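Local coordinates for protein diacylglycerol lipase (Aspergillus oryzae, PDB 5XK2) that probably hydrolyses the ester bonds of mono- and diacylglycerols as a fungal lipase of the alpha/beta-hydrolase fold, at residues Cys30-Val35 with Lys41-Val46. Residues are numbered along the deposited sequence; the frame is centred on the assembly and turned at random.
Sequences CPNNYV and KLNCSV
Asn32 ND2 and Asn33 ND2 reach Asn43 O from opposite faces of its carbonyl plane, each donating an N-H. In this class 3 lipase of the alpha/beta-hydrolase fold, they join the short helix 31-34 to the irregular chain leading to helix 50-55. The bond from Asn32 ND2 to Asn43 O is 3.1 Å long and nearly straight (174°), with the oxygen in the amide plane of Asn32. Asn33 ND2 stands above the carbonyl plane, 3.0 Å from Asn43 O, and its bond is more bent (137°); this nitrogen also donates to Ala27 O. Asn33 uses its other amide atom as well: Asn43 N lies in the carbonyl plane of the Asn33 side chain, 3.1 Å from OD1, and its N-H is directed at a lone pair of that oxygen. Asn33 thus meets both N and O of the Asn43 backbone through its two amide atoms, and these two bonds, with the one to Ala27 O, set which end of the amide is oxygen and which is nitrogen. A water donating to both Asn33 OD1 and Lys41 O adds a bridge to the direct bonds.

Asn43 turns its own side chain back along the chain: with CG between backbone N and carbonyl carbon (chi1 67°), ND2 donates to Lys41 O. Its amide plane lies 38° from that of Asn32, and the two ND2 atoms, both donors, approach without bonding. On the buried side, Leu42 CD2 packs 3.6 Å from Asn33 CG, the two side chains crossing at about a right angle, while Phe74 of strand 71-78 touches both residues. Cys30, at the N-cap position of helix 31-34 and disulfide-bonded to Cys278, has its SG 3.7 Å from CB of Cys44, which is bonded to Cys49.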
ATOM      1  N   CYS A  30     -17.488  -3.290   2.646  1.00 12.97           N
ATOM      2  CA  CYS A  30     -18.408  -3.774   1.600  1.00 12.67           C
ATOM      3  C   CYS A  30     -19.087  -2.599   0.933  1.00 12.50           C
ATOM      4  O   CYS A  30     -19.801  -1.857   1.598  1.00 12.25           O
ATOM      5  CB  CYS A  30     -19.477  -4.676   2.199  1.00 11.89           C
ATOM      6  SG  CYS A  30     -18.890  -5.994   3.269  1.00 21.36           S
ATOM      7  N   PRO A  31     -18.899  -2.434  -0.381  1.00 14.35           N
ATOM      8  CA  PRO A  31     -19.493  -1.263  -1.036  1.00 17.91           C
ATOM      9  C   PRO A  31     -21.008  -1.167  -0.840  1.00 16.70           C
ATOM     10  O   PRO A  31     -21.520  -0.063  -0.652  1.00 17.62           O
ATOM     11  CB  PRO A  31     -19.130  -1.469  -2.511  1.00 22.35           C
ATOM     12  CG  PRO A  31     -17.841  -2.259  -2.438  1.00 22.39           C
ATOM     13  CD  PRO A  31     -18.056  -3.219  -1.302  1.00 16.41           C
ATOM     14  N   ASN A  32     -21.715  -2.296  -0.846  1.00 13.97           N
ATOM     15  CA  ASN A  32     -23.161  -2.244  -0.651  1.00 14.99           C
ATOM     16  C   ASN A  32     -23.567  -1.583   0.661  1.00 15.67           C
ATOM     17  O   ASN A  32     -24.626  -0.968   0.735  1.00 15.28           O
ATOM     18  CB  ASN A  32     -23.765  -3.655  -0.711  1.00 13.19           C
ATOM     19  CG  ASN A  32     -23.123  -4.597   0.307  1.00 19.58           C
ATOM     20  OD1 ASN A  32     -21.944  -4.915   0.199  1.00 21.17           O
ATOM     21  ND2 ASN A  32     -23.896  -5.036   1.293  1.00 19.96           N
ATOM     22  N   ASN A  33     -22.746  -1.720   1.705  1.00 11.87           N
ATOM     23  CA  ASN A  33     -23.119  -1.150   2.994  1.00  9.73           C
ATOM     24  C   ASN A  33     -22.872   0.341   3.061  1.00 13.51           C
ATOM     25  O   ASN A  33     -23.633   1.053   3.711  1.00 16.12           O
ATOM     26  CB  ASN A  33     -22.361  -1.841   4.135  1.00 10.18           C
ATOM     27  CG  ASN A  33     -22.787  -3.283   4.328  1.00 10.08           C
ATOM     28  OD1 ASN A  33     -23.966  -3.629   4.150  1.00 11.33           O
ATOM     29  ND2 ASN A  33     -21.830  -4.143   4.680  1.00 11.89           N
ATOM     30  N   TYR A  34     -21.838   0.842   2.398  1.00 10.87           N
ATOM     31  CA  TYR A  34     -21.636   2.284   2.525  1.00 12.79           C
ATOM     32  C   TYR A  34     -22.301   3.124   1.430  1.00 12.99           C
ATOM     33  O   TYR A  34     -22.179   4.352   1.430  1.00 14.64           O
ATOM     34  CB  TYR A  34     -20.135   2.628   2.634  1.00 13.39           C
ATOM     35  CG  TYR A  34     -19.193   2.196   1.535  1.00 12.48           C
ATOM     36  CD1 TYR A  34     -19.180   2.833   0.290  1.00 14.91           C
ATOM     37  CD2 TYR A  34     -18.234   1.225   1.780  1.00 16.02           C
ATOM     38  CE1 TYR A  34     -18.258   2.451  -0.701  1.00 18.56           C
ATOM     39  CE2 TYR A  34     -17.335   0.840   0.807  1.00 16.83           C
ATOM     40  CZ  TYR A  34     -17.342   1.453  -0.417  1.00 19.20           C
ATOM     41  OH  TYR A  34     -16.428   1.065  -1.362  1.00 28.35           O
ATOM     42  N   VAL A  35     -22.974   2.483   0.475  1.00 12.36           N
ATOM     43  CA  VAL A  35     -23.944   3.214  -0.356  1.00 14.52           C
ATOM     44  C   VAL A  35     -25.408   2.896  -0.026  1.00 13.33           C
ATOM     45  O   VAL A  35     -26.319   3.387  -0.694  1.00 15.15           O
ATOM     46  CB  VAL A  35     -23.692   2.968  -1.841  1.00 14.57           C
ATOM     47  CG1 VAL A  35     -22.239   3.313  -2.173  1.00 19.13           C
ATOM     48  CG2 VAL A  35     -24.026   1.529  -2.214  1.00 14.48           C
ATOM     49  N   LYS A  41     -30.485  -4.007   5.050  1.00  9.95           N
ATOM     50  CA  LYS A  41     -29.778  -4.815   6.066  1.00  9.41           C
ATOM     51  C   LYS A  41     -28.286  -4.806   5.790  1.00 11.51           C
ATOM     52  O   LYS A  41     -27.868  -4.951   4.634  1.00 11.51           O
ATOM     53  CB  LYS A  41     -30.276  -6.262   6.047  1.00 13.20           C
ATOM     54  CG  LYS A  41     -31.739  -6.474   6.355  1.00 23.63           C
ATOM     55  CD  LYS A  41     -32.077  -5.975   7.722  1.00 25.98           C
ATOM     56  CE  LYS A  41     -33.264  -6.735   8.308  1.00 27.77           C
ATOM     57  NZ  LYS A  41     -34.536  -6.414   7.610  1.00 23.30           N
ATOM     58  N   LEU A  42     -27.477  -4.590   6.826  1.00  7.97           N
ATOM     59  CA  LEU A  42     -26.042  -4.794   6.694  1.00  8.74           C
ATOM     60  C   LEU A  42     -25.782  -6.226   6.259  1.00 10.54           C
ATOM     61  O   LEU A  42     -26.378  -7.147   6.788  1.00 12.23           O
ATOM     62  CB  LEU A  42     -25.328  -4.521   8.020  1.00  9.28           C
ATOM     63  CG  LEU A  42     -25.189  -3.052   8.426  1.00  9.34           C
ATOM     64  CD1 LEU A  42     -24.595  -3.006   9.820  1.00  9.97           C
ATOM     65  CD2 LEU A  42     -24.298  -2.272   7.453  1.00  9.95           C
ATOM     66  N   ASN A  43     -24.926  -6.408   5.272  1.00  9.05           N
ATOM     67  CA  ASN A  43     -24.526  -7.772   4.936  1.00 12.26           C
ATOM     68  C   ASN A  43     -23.178  -7.758   4.253  1.00 13.03           C
ATOM     69  O   ASN A  43     -22.814  -6.782   3.590  1.00 13.19           O
ATOM     70  CB  ASN A  43     -25.593  -8.453   4.074  1.00 15.72           C
ATOM     71  CG  ASN A  43     -25.726  -7.837   2.719  1.00 22.05           C
ATOM     72  OD1 ASN A  43     -25.119  -8.312   1.745  1.00 22.60           O
ATOM     73  ND2 ASN A  43     -26.518  -6.770   2.628  1.00 20.23           N
ATOM     74  N   CYS A  44     -22.432  -8.851   4.413  1.00 11.61           N
ATOM     75  CA  CYS A  44     -21.080  -8.914   3.880  1.00 11.83           C
ATOM     76  C   CYS A  44     -20.980 -10.088   2.922  1.00 11.43           C
ATOM     77  O   CYS A  44     -21.089 -11.233   3.351  1.00 13.09           O
ATOM     78  CB  CYS A  44     -20.052  -9.067   5.005  1.00 13.00           C
ATOM     79  SG  CYS A  44     -20.263  -7.776   6.329  1.00 15.95           S
ATOM     80  N   SER A  45     -20.785  -9.772   1.646  1.00 13.28           N
ATOM     81  CA  SER A  45     -20.762 -10.755   0.574  1.00 16.31           C
ATOM     82  C   SER A  45     -19.755 -11.848   0.806  1.00 15.49           C
ATOM     83  O   SER A  45     -20.002 -12.992   0.424  1.00 15.78           O
ATOM     84  CB  SER A  45     -20.454 -10.066  -0.760  1.00 17.20           C
ATOM     85  OG  SER A  45     -21.500  -9.186  -1.100  1.00 37.81           O
ATOM     86  N   VAL A  46     -18.629 -11.499   1.427  1.00 13.54           N
ATOM     87  CA  VAL A  46     -17.558 -12.481   1.657  1.00 11.61           C
ATOM     88  C   VAL A  46     -17.758 -13.298   2.945  1.00 12.09           C
ATOM     89  O   VAL A  46     -16.960 -14.184   3.250  1.00 13.35           O
ATOM     90  CB  VAL A  46     -16.178 -11.801   1.710  1.00 18.76           C
ATOM     91  CG1 VAL A  46     -15.929 -11.033   0.412  1.00 22.22           C
ATOM     92  CG2 VAL A  46     -16.095 -10.875   2.903  1.00 16.63           C
TER
HETATM   93  O   HOH W   1     -26.492  -3.138   3.087  1.00 18.65           O